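PDB 2OKM: collagen adhesin from Enterococcus faecalis, which probably binds collagen as a surface adhesin anchored to the cell wall, the chain here being its N2-region, the collagen-binding subdomain. Local coordinates for residues S17-N25 with F102-I110; F54-K65 with S68-Y77. All blocks are in the same frame, centred on the assembly; numbering follows the deposited sequence.

Followed from the N terminus, after strand 7-12 the chain lays down residues 17-25 on strand 19-26, and contact 1 closes a long loop when residues 102-110 return antiparallel to them, with 76 residues between the segments. Contact 2 is nested inside that loop: residues 54-65 turn back on themselves and are then covered by residues 68-77, with just two residues in between. The centres of the contacts lie about 17 Å apart, yet both reach the same sheet, because strand 55-59 flanks strand 101-110. Ile-103 N lies 2.9 Å from Asp-57 O, a probable hydrogen bond, and Tyr-106 and Val-104 pack on Phe-54. Contact 1 thus joins sheet strands, and contact 2 seats helix 69-74 against strand 55-59.

Contact 1 (S17-N25 with F102-I110); sequences SNQVRWFLN and FIVRYTSTI
Strands 19-25 and 102-110 pair antiparallel, their axes 4.6 Å apart at closest approach and 162° between their directions, through backbone hydrogen bonds that couple Val-20 with Ser-108, Trp-22 with Tyr-106 and Leu-24 with Val-104. Of these, Tyr-106 N to Trp-22 O is weak at 3.3 Å, whereas the return bond from Trp-22 N to Tyr-106 O is shorter. A further bond, Ile-110 N to Asn-18 O, extends the pairing to the loop residue just before strand 19-25.

The buried face carries Val-20, Trp-22, Leu-24, Val-104, Tyr-106 and Ser-108. Tyr-106 lays its ring across the partner strand because its CG sits between the backbone N and the carbonyl carbon (chi1 68°). Trp-22 CB then lies over one face of that ring, 3.7 Å from its centroid, a CH-pi contact; the indole five-membered ring is inclined to the tyrosine plane and displaced so far that little of one ring lies above the other. Leu-24 CG meets the same tyrosine ring at its edge, 3.8 Å from Tyr-106 CE2. The buried polar ends find partners beyond the pair: Trp-22 NE1 binds Gln-47, Tyr-106 OH binds Lys-9 and Ser-108 OG binds Gln-43.

On the opposite face, Arg-105 stretches out past its CG beside Phe-23, and its NE comes 3.6 Å from Phe-23 CE2 at the ring edge, the guanidinium plane 77° from the ring. A water joins Gln-19 OE1 (2.9 Å) to Thr-109 OG1, which also binds Asn-50.

Side chains thus alternate between a largely apolar buried face and a mixed, mostly partly exposed one. The buried face turns to the second sheet, whose Phe-88 meets Tyr-106 edge-to-face, a beta-sandwich packing consistent with the collagen-binding adhesin fold.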
loop_
_atom_site.group_PDB
_atom_site.type_symbol
_atom_site.label_atom_id
_atom_site.label_comp_id
_atom_site.label_asym_id
_atom_site.label_seq_id
_atom_site.Cartn_x
_atom_site.Cartn_y
_atom_site.Cartn_z
ATOM N N SER A 17 6.244 -19.798 2.102
ATOM C CA SER A 17 6.805 -20.072 3.416
ATOM C C SER A 17 7.766 -18.947 3.795
ATOM O O SER A 17 8.485 -18.418 2.947
ATOM C CB SER A 17 7.555 -21.405 3.396
ATOM O OG SER A 17 8.222 -21.634 4.622
ATOM N N ASN A 18 7.763 -18.581 5.070
ATOM C CA ASN A 18 8.637 -17.533 5.581
ATOM C C ASN A 18 8.477 -16.179 4.890
ATOM O O ASN A 18 9.452 -15.466 4.674
ATOM C CB ASN A 18 10.096 -17.993 5.507
ATOM C CG ASN A 18 10.386 -19.162 6.435
ATOM O OD1 ASN A 18 11.490 -19.706 6.443
ATOM N ND2 ASN A 18 9.390 -19.551 7.226
ATOM N N GLN A 19 7.246 -15.831 4.542
ATOM C CA GLN A 19 6.969 -14.547 3.913
ATOM C C GLN A 19 5.692 -13.951 4.479
ATOM O O GLN A 19 4.781 -14.673 4.883
ATOM C CB GLN A 19 6.813 -14.681 2.390
ATOM C CG GLN A 19 8.114 -14.606 1.604
ATOM C CD GLN A 19 7.889 -14.474 0.105
ATOM O OE1 GLN A 19 8.824 -14.237 -0.655
ATOM N NE2 GLN A 19 6.643 -14.630 -0.324
ATOM N N VAL A 20 5.643 -12.625 4.524
ATOM C CA VAL A 20 4.456 -11.931 4.991
ATOM C C VAL A 20 3.885 -11.252 3.755
ATOM O O VAL A 20 4.623 -10.620 2.998
ATOM C CB VAL A 20 4.780 -10.843 6.037
ATOM C CG1 VAL A 20 3.506 -10.107 6.422
ATOM C CG2 VAL A 20 5.412 -11.471 7.270
ATOM N N ARG A 21 2.583 -11.418 3.529
ATOM C CA ARG A 21 1.931 -10.778 2.392
ATOM C C ARG A 21 1.254 -9.522 2.922
ATOM O O ARG A 21 0.459 -9.588 3.860
ATOM C CB ARG A 21 0.875 -11.694 1.763
ATOM C CG ARG A 21 1.386 -13.043 1.282
ATOM C CD ARG A 21 0.394 -13.647 0.289
ATOM N NE ARG A 21 -0.975 -13.631 0.805
ATOM C CZ ARG A 21 -2.062 -13.742 0.045
ATOM N NH1 ARG A 21 -1.945 -13.876 -1.269
ATOM N NH2 ARG A 21 -3.268 -13.715 0.598
ATOM N N TRP A 22 1.580 -8.376 2.332
ATOM C CA TRP A 22 1.004 -7.109 2.762
ATOM C C TRP A 22 0.087 -6.527 1.698
ATOM O O TRP A 22 0.246 -6.800 0.505
ATOM C CB TRP A 22 2.113 -6.099 3.095
ATOM C CG TRP A 22 2.864 -6.398 4.368
ATOM C CD1 TRP A 22 4.137 -6.887 4.477
ATOM C CD2 TRP A 22 2.380 -6.239 5.708
ATOM N NE1 TRP A 22 4.474 -7.037 5.802
ATOM C CE2 TRP A 22 3.414 -6.645 6.581
ATOM C CE3 TRP A 22 1.171 -5.783 6.259
ATOM C CZ2 TRP A 22 3.278 -6.622 7.976
ATOM C CZ3 TRP A 22 1.033 -5.759 7.650
ATOM C CH2 TRP A 22 2.086 -6.172 8.490
ATOM N N PHE A 23 -0.885 -5.735 2.143
ATOM C CA PHE A 23 -1.839 -5.115 1.233
ATOM C C PHE A 23 -2.103 -3.662 1.603
ATOM O O PHE A 23 -2.431 -3.356 2.753
ATOM C CB PHE A 23 -3.184 -5.853 1.272
ATOM C CG PHE A 23 -3.094 -7.332 0.997
ATOM C CD1 PHE A 23 -2.635 -8.211 1.970
ATOM C CD2 PHE A 23 -3.499 -7.846 -0.232
ATOM C CE1 PHE A 23 -2.578 -9.586 1.725
ATOM C CE2 PHE A 23 -3.448 -9.220 -0.487
ATOM C CZ PHE A 23 -2.988 -10.088 0.495
ATOM N N LEU A 24 -1.957 -2.771 0.627
ATOM C CA LEU A 24 -2.248 -1.359 0.832
ATOM C C LEU A 24 -3.530 -1.151 0.033
ATOM O O LEU A 24 -3.527 -1.238 -1.191
ATOM C CB LEU A 24 -1.119 -0.484 0.281
ATOM C CG LEU A 24 0.284 -0.815 0.803
ATOM C CD1 LEU A 24 1.267 0.159 0.183
ATOM C CD2 LEU A 24 0.338 -0.727 2.327
ATOM N N ASN A 25 -4.629 -0.896 0.736
ATOM C CA ASN A 25 -5.934 -0.725 0.100
ATOM C C ASN A 25 -6.288 0.741 -0.020
ATOM O O ASN A 25 -6.688 1.383 0.947
ATOM C CB ASN A 25 -6.970 -1.476 0.919
ATOM C CG ASN A 25 -6.682 -2.960 0.964
ATOM O OD1 ASN A 25 -6.934 -3.677 -0.001
ATOM N ND2 ASN A 25 -6.124 -3.421 2.077
ATOM N N PHE A 102 -6.863 1.268 -5.709
ATOM C CA PHE A 102 -5.595 0.578 -5.888
ATOM C C PHE A 102 -5.378 -0.400 -4.745
ATOM O O PHE A 102 -5.473 -0.019 -3.581
ATOM C CB PHE A 102 -4.412 1.557 -5.839
ATOM C CG PHE A 102 -4.466 2.660 -6.857
ATOM C CD1 PHE A 102 -3.714 2.581 -8.026
ATOM C CD2 PHE A 102 -5.251 3.791 -6.637
ATOM C CE1 PHE A 102 -3.740 3.619 -8.965
ATOM C CE2 PHE A 102 -5.283 4.829 -7.566
ATOM C CZ PHE A 102 -4.528 4.742 -8.731
ATOM N N ILE A 103 -5.111 -1.660 -5.065
ATOM C CA ILE A 103 -4.766 -2.608 -4.019
ATOM C C ILE A 103 -3.320 -2.940 -4.357
ATOM O O ILE A 103 -3.027 -3.530 -5.400
ATOM C CB ILE A 103 -5.628 -3.876 -4.032
ATOM C CG1 ILE A 103 -7.052 -3.520 -3.592
ATOM C CG2 ILE A 103 -5.035 -4.916 -3.072
ATOM C CD1 ILE A 103 -8.022 -4.682 -3.622
ATOM N N VAL A 104 -2.415 -2.510 -3.488
ATOM C CA VAL A 104 -0.995 -2.738 -3.695
ATOM C C VAL A 104 -0.589 -3.965 -2.912
ATOM O O VAL A 104 -0.765 -4.021 -1.696
ATOM C CB VAL A 104 -0.152 -1.534 -3.208
ATOM C CG1 VAL A 104 1.308 -1.719 -3.607
ATOM C CG2 VAL A 104 -0.703 -0.242 -3.797
ATOM N N ARG A 105 -0.059 -4.952 -3.621
ATOM C CA ARG A 105 0.387 -6.183 -2.996
ATOM C C ARG A 105 1.905 -6.261 -3.039
ATOM O O ARG A 105 2.518 -5.964 -4.060
ATOM C CB ARG A 105 -0.185 -7.402 -3.733
ATOM C CG ARG A 105 -1.691 -7.617 -3.579
ATOM C CD ARG A 105 -2.132 -8.846 -4.369
ATOM N NE ARG A 105 -3.520 -9.224 -4.099
ATOM C CZ ARG A 105 -4.585 -8.585 -4.575
ATOM N NH1 ARG A 105 -4.440 -7.528 -5.362
ATOM N NH2 ARG A 105 -5.805 -9.005 -4.256
ATOM N N TYR A 106 2.508 -6.641 -1.920
ATOM C CA TYR A 106 3.950 -6.824 -1.861
ATOM C C TYR A 106 4.246 -7.757 -0.707
ATOM O O TYR A 106 3.415 -7.942 0.184
ATOM C CB TYR A 106 4.688 -5.485 -1.696
ATOM C CG TYR A 106 4.489 -4.785 -0.372
ATOM C CD1 TYR A 106 5.325 -5.048 0.718
ATOM C CD2 TYR A 106 3.472 -3.841 -0.211
ATOM C CE1 TYR A 106 5.152 -4.385 1.932
ATOM C CE2 TYR A 106 3.289 -3.175 0.997
ATOM C CZ TYR A 106 4.132 -3.450 2.064
ATOM O OH TYR A 106 3.955 -2.796 3.260
ATOM N N THR A 107 5.427 -8.360 -0.725
ATOM C CA THR A 107 5.796 -9.278 0.336
ATOM C C THR A 107 7.083 -8.869 1.010
ATOM O O THR A 107 7.839 -8.041 0.506
ATOM C CB THR A 107 6.008 -10.706 -0.195
ATOM O OG1 THR A 107 6.954 -10.678 -1.271
ATOM C CG2 THR A 107 4.697 -11.297 -0.681
ATOM N N SER A 108 7.307 -9.456 2.173
ATOM C CA SER A 108 8.528 -9.237 2.915
ATOM C C SER A 108 8.957 -10.614 3.356
ATOM O O SER A 108 8.121 -11.475 3.628
ATOM C CB SER A 108 8.288 -8.337 4.121
ATOM O OG SER A 108 8.059 -7.013 3.683
ATOM N N THR A 109 10.263 -10.831 3.387
ATOM C CA THR A 109 10.806 -12.108 3.810
ATOM C C THR A 109 10.949 -12.073 5.323
ATOM O O THR A 109 11.403 -11.076 5.887
ATOM C CB THR A 109 12.191 -12.355 3.176
ATOM O OG1 THR A 109 12.054 -12.437 1.752
ATOM C CG2 THR A 109 12.798 -13.647 3.704
ATOM N N ILE A 110 10.544 -13.156 5.977
ATOM C CA ILE A 110 10.640 -13.252 7.424
ATOM C C ILE A 110 12.051 -13.708 7.781
ATOM O O ILE A 110 12.520 -14.731 7.290
ATOM C CB ILE A 110 9.620 -14.266 7.974
ATOM C CG1 ILE A 110 8.199 -13.794 7.649
ATOM C CG2 ILE A 110 9.810 -14.430 9.474
ATOM C CD1 ILE A 110 7.110 -14.793 8.007
HETATM O O HOH W 1 11.474 -14.562 0.363
#

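Contact 2 (F54-K65 with S68-Y77); sequences FTFDIVNDKETK and SLAEFEQQGY
Phe-56 and Phe-72 form an offset stack, centroids 3.9 Å apart and planes at 10°, through which strand 55-59 receives helix 69-74. Phe-72 reaches the strand with CG anti to its backbone N (chi1 174°), and its CB also lies over the Phe-56 face. Around this stack the apolar contacts continue: Leu-69 CD1 touches Phe-56 CE1 at 3.8 Å, and Ile-58 CD1 sits squarely over the Tyr-77 ring, 3.7 Å from its centroid and 7° off the normal. Phe-92 meets Phe-72 from the other sheet.

The direct hydrogen bonds across the contact both come from the Lys-65 ammonium group. Lys-65, bent along its chain, donates from NZ to Gln-75 OE1 at 2.7 Å and to Tyr-77 OH at 2.8 Å, which ties the hairpin strand to the residues just after the helix. NZ lies at the edge of the tyrosine ring, in its plane, while Lys-96 makes a cation-pi contact with that ring. A water bridges Phe-54 O (2.6 Å) and Leu-69 N at the helix start.

Local bonds shape both segments. Asn-60 OD1 accepts from Lys-62 N, an Asx turn, and from Glu-63 N, completing an Asx motif, the donors tilted to opposite sides of its plane. Ser-68 and Glu-71 form a capping box, and Gly-76, at positive phi, ends the helix in a Schellman motif: a beta-hairpin followed by a short, doubly capped helix.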
loop_
_atom_site.group_PDB
_atom_site.type_symbol
_atom_site.label_atom_id
_atom_site.label_comp_id
_atom_site.label_asym_id
_atom_site.label_seq_id
_atom_site.Cartn_x
_atom_site.Cartn_y
_atom_site.Cartn_z
ATOM N N PHE A 54 6.227 -5.840 -5.727
ATOM C CA PHE A 54 5.031 -5.016 -5.889
ATOM C C PHE A 54 4.174 -5.213 -7.131
ATOM O O PHE A 54 4.683 -5.288 -8.244
ATOM C CB PHE A 54 5.398 -3.531 -5.820
ATOM C CG PHE A 54 5.778 -3.054 -4.447
ATOM C CD1 PHE A 54 6.999 -3.413 -3.876
ATOM C CD2 PHE A 54 4.918 -2.233 -3.726
ATOM C CE1 PHE A 54 7.352 -2.957 -2.606
ATOM C CE2 PHE A 54 5.262 -1.774 -2.457
ATOM C CZ PHE A 54 6.483 -2.138 -1.895
ATOM N N THR A 55 2.862 -5.301 -6.926
ATOM C CA THR A 55 1.919 -5.385 -8.038
ATOM C C THR A 55 0.777 -4.451 -7.671
ATOM O O THR A 55 0.481 -4.244 -6.487
ATOM C CB THR A 55 1.362 -6.812 -8.304
ATOM O OG1 THR A 55 0.567 -7.250 -7.200
ATOM C CG2 THR A 55 2.498 -7.790 -8.546
ATOM N N PHE A 56 0.151 -3.875 -8.688
ATOM C CA PHE A 56 -0.938 -2.935 -8.477
ATOM C C PHE A 56 -2.231 -3.385 -9.150
ATOM O O PHE A 56 -2.279 -3.579 -10.364
ATOM C CB PHE A 56 -0.538 -1.546 -8.987
ATOM C CG PHE A 56 0.636 -0.948 -8.266
ATOM C CD1 PHE A 56 1.926 -1.416 -8.499
ATOM C CD2 PHE A 56 0.450 0.077 -7.339
ATOM C CE1 PHE A 56 3.018 -0.871 -7.818
ATOM C CE2 PHE A 56 1.533 0.628 -6.653
ATOM C CZ PHE A 56 2.819 0.152 -6.894
ATOM N N ASP A 57 -3.268 -3.534 -8.329
ATOM C CA ASP A 57 -4.611 -3.959 -8.737
ATOM C C ASP A 57 -5.399 -2.654 -8.839
ATOM O O ASP A 57 -5.874 -2.133 -7.830
ATOM C CB ASP A 57 -5.166 -4.859 -7.627
ATOM C CG ASP A 57 -6.553 -5.386 -7.913
ATOM O OD1 ASP A 57 -7.200 -4.926 -8.877
ATOM O OD2 ASP A 57 -6.994 -6.271 -7.143
ATOM N N ILE A 58 -5.524 -2.133 -10.061
ATOM C CA ILE A 58 -6.175 -0.846 -10.308
ATOM C C ILE A 58 -7.551 -0.974 -10.944
ATOM O O ILE A 58 -7.700 -1.577 -12.007
ATOM C CB ILE A 58 -5.270 0.016 -11.213
ATOM C CG1 ILE A 58 -3.832 -0.038 -10.690
ATOM C CG2 ILE A 58 -5.762 1.460 -11.239
ATOM C CD1 ILE A 58 -2.847 0.747 -11.529
ATOM N N VAL A 59 -8.552 -0.379 -10.303
ATOM C CA VAL A 59 -9.918 -0.484 -10.799
ATOM C C VAL A 59 -10.744 0.797 -10.806
ATOM O O VAL A 59 -10.739 1.558 -9.840
ATOM C CB VAL A 59 -10.710 -1.529 -9.960
ATOM C CG1 VAL A 59 -12.124 -1.682 -10.502
ATOM C CG2 VAL A 59 -9.992 -2.869 -9.967
ATOM N N ASN A 60 -11.440 1.034 -11.913
ATOM C CA ASN A 60 -12.360 2.161 -12.011
ATOM C C ASN A 60 -13.514 1.691 -12.893
ATOM O O ASN A 60 -13.520 0.535 -13.333
ATOM C CB ASN A 60 -11.693 3.436 -12.560
ATOM C CG ASN A 60 -11.060 3.248 -13.918
ATOM O OD1 ASN A 60 -11.615 2.595 -14.793
ATOM N ND2 ASN A 60 -9.892 3.853 -14.107
ATOM N N ASP A 61 -14.496 2.553 -13.137
ATOM C CA ASP A 61 -15.649 2.154 -13.943
ATOM C C ASP A 61 -15.356 1.984 -15.429
ATOM O O ASP A 61 -16.263 1.719 -16.223
ATOM C CB ASP A 61 -16.814 3.138 -13.748
ATOM C CG ASP A 61 -16.464 4.564 -14.144
ATOM O OD1 ASP A 61 -15.397 4.781 -14.754
ATOM O OD2 ASP A 61 -17.275 5.471 -13.850
ATOM N N LYS A 62 -14.090 2.119 -15.804
ATOM C CA LYS A 62 -13.697 1.971 -17.198
ATOM C C LYS A 62 -12.945 0.664 -17.420
ATOM O O LYS A 62 -13.133 -0.009 -18.434
ATOM C CB LYS A 62 -12.799 3.139 -17.622
ATOM C CG LYS A 62 -13.475 4.502 -17.588
ATOM C CD LYS A 62 -12.488 5.627 -17.897
ATOM C CE LYS A 62 -11.462 5.793 -16.787
ATOM N NZ LYS A 62 -10.503 6.895 -17.071
ATOM N N GLU A 63 -12.104 0.293 -16.460
ATOM C CA GLU A 63 -11.306 -0.911 -16.630
ATOM C C GLU A 63 -10.659 -1.449 -15.364
ATOM O O GLU A 63 -10.540 -0.754 -14.351
ATOM C CB GLU A 63 -10.212 -0.630 -17.665
ATOM C CG GLU A 63 -9.382 0.607 -17.325
ATOM C CD GLU A 63 -8.464 1.059 -18.450
ATOM O OE1 GLU A 63 -7.898 2.168 -18.337
ATOM O OE2 GLU A 63 -8.296 0.317 -19.441
ATOM N N THR A 64 -10.243 -2.709 -15.452
ATOM C CA THR A 64 -9.558 -3.407 -14.374
ATOM C C THR A 64 -8.157 -3.719 -14.899
ATOM O O THR A 64 -8.004 -4.266 -15.996
ATOM C CB THR A 64 -10.269 -4.731 -14.023
ATOM O OG1 THR A 64 -11.565 -4.447 -13.482
ATOM C CG2 THR A 64 -9.459 -5.521 -13.006
ATOM N N LYS A 65 -7.134 -3.356 -14.134
ATOM C CA LYS A 65 -5.761 -3.608 -14.551
ATOM C C LYS A 65 -4.945 -4.142 -13.378
ATOM O O LYS A 65 -5.176 -3.781 -12.228
ATOM C CB LYS A 65 -5.106 -2.309 -15.083
ATOM C CG LYS A 65 -5.838 -1.665 -16.276
ATOM C CD LYS A 65 -5.430 -0.189 -16.514
ATOM C CE LYS A 65 -4.000 -0.039 -17.017
ATOM N NZ LYS A 65 -3.693 1.366 -17.437
ATOM N N SER A 68 2.710 -4.124 -12.915
ATOM C CA SER A 68 3.923 -4.128 -12.105
ATOM C C SER A 68 4.264 -2.713 -11.667
ATOM O O SER A 68 3.645 -1.746 -12.112
ATOM C CB SER A 68 5.093 -4.677 -12.922
ATOM O OG SER A 68 5.387 -3.794 -13.992
ATOM N N LEU A 69 5.259 -2.602 -10.794
ATOM C CA LEU A 69 5.711 -1.304 -10.309
ATOM C C LEU A 69 6.254 -0.479 -11.473
ATOM O O LEU A 69 5.967 0.711 -11.590
ATOM C CB LEU A 69 6.805 -1.493 -9.255
ATOM C CG LEU A 69 7.484 -0.235 -8.716
ATOM C CD1 LEU A 69 6.455 0.697 -8.087
ATOM C CD2 LEU A 69 8.536 -0.643 -7.694
ATOM N N ALA A 70 7.042 -1.112 -12.336
ATOM C CA ALA A 70 7.603 -0.409 -13.487
ATOM C C ALA A 70 6.481 0.138 -14.368
ATOM O O ALA A 70 6.548 1.275 -14.833
ATOM C CB ALA A 70 8.502 -1.347 -14.293
ATOM N N GLU A 71 5.447 -0.672 -14.586
ATOM C CA GLU A 71 4.311 -0.259 -15.407
ATOM C C GLU A 71 3.513 0.847 -14.714
ATOM O O GLU A 71 3.033 1.780 -15.359
ATOM C CB GLU A 71 3.424 -1.475 -15.710
ATOM C CG GLU A 71 4.067 -2.447 -16.706
ATOM C CD GLU A 71 3.418 -3.826 -16.736
ATOM O OE1 GLU A 71 3.774 -4.622 -17.632
ATOM O OE2 GLU A 71 2.568 -4.126 -15.869
ATOM N N PHE A 72 3.385 0.737 -13.394
ATOM C CA PHE A 72 2.675 1.717 -12.577
ATOM C C PHE A 72 3.310 3.093 -12.795
ATOM O O PHE A 72 2.623 4.099 -12.974
ATOM C CB PHE A 72 2.787 1.302 -11.100
ATOM C CG PHE A 72 2.215 2.296 -10.123
ATOM C CD1 PHE A 72 0.839 2.397 -9.924
ATOM C CD2 PHE A 72 3.060 3.107 -9.368
ATOM C CE1 PHE A 72 0.319 3.291 -8.981
ATOM C CE2 PHE A 72 2.551 4.002 -8.426
ATOM C CZ PHE A 72 1.181 4.095 -8.231
ATOM N N GLU A 73 4.637 3.127 -12.785
ATOM C CA GLU A 73 5.353 4.376 -12.975
ATOM C C GLU A 73 5.378 4.826 -14.435
ATOM O O GLU A 73 5.180 6.004 -14.728
ATOM C CB GLU A 73 6.777 4.236 -12.437
ATOM C CG GLU A 73 6.814 4.076 -10.927
ATOM C CD GLU A 73 8.216 3.932 -10.381
ATOM O OE1 GLU A 73 8.415 4.230 -9.185
ATOM O OE2 GLU A 73 9.116 3.513 -11.141
ATOM N N GLN A 74 5.610 3.888 -15.345
ATOM C CA GLN A 74 5.668 4.206 -16.768
ATOM C C GLN A 74 4.343 4.769 -17.277
ATOM O O GLN A 74 4.325 5.649 -18.141
ATOM C CB GLN A 74 6.045 2.950 -17.566
ATOM C CG GLN A 74 6.398 3.192 -19.035
ATOM C CD GLN A 74 5.200 3.568 -19.882
ATOM O OE1 GLN A 74 4.195 2.856 -19.907
ATOM N NE2 GLN A 74 5.303 4.687 -20.591
ATOM N N GLN A 75 3.236 4.276 -16.729
ATOM C CA GLN A 75 1.914 4.725 -17.151
ATOM C C GLN A 75 1.395 5.986 -16.467
ATOM O O GLN A 75 0.250 6.384 -16.676
ATOM C CB GLN A 75 0.909 3.580 -16.999
ATOM C CG GLN A 75 1.130 2.473 -18.021
ATOM C CD GLN A 75 0.191 1.300 -17.843
ATOM O OE1 GLN A 75 -1.006 1.478 -17.623
ATOM N NE2 GLN A 75 0.729 0.089 -17.955
ATOM N N GLY A 76 2.237 6.608 -15.649
ATOM C CA GLY A 76 1.854 7.840 -14.984
ATOM C C GLY A 76 0.900 7.758 -13.808
ATOM O O GLY A 76 0.177 8.715 -13.538
ATOM N N TYR A 77 0.891 6.631 -13.102
ATOM C CA TYR A 77 0.015 6.482 -11.946
ATOM C C TYR A 77 0.658 7.027 -10.679
ATOM O O TYR A 77 -0.033 7.456 -9.761
ATOM C CB TYR A 77 -0.333 5.013 -11.695
ATOM C CG TYR A 77 -1.376 4.439 -12.616
ATOM C CD1 TYR A 77 -1.013 3.669 -13.715
ATOM C CD2 TYR A 77 -2.735 4.646 -12.374
ATOM C CE1 TYR A 77 -1.976 3.113 -14.555
ATOM C CE2 TYR A 77 -3.706 4.094 -13.212
ATOM C CZ TYR A 77 -3.317 3.328 -14.296
ATOM O OH TYR A 77 -4.265 2.761 -15.118
HETATM O O HOH W 2 6.791 -5.016 -9.748
#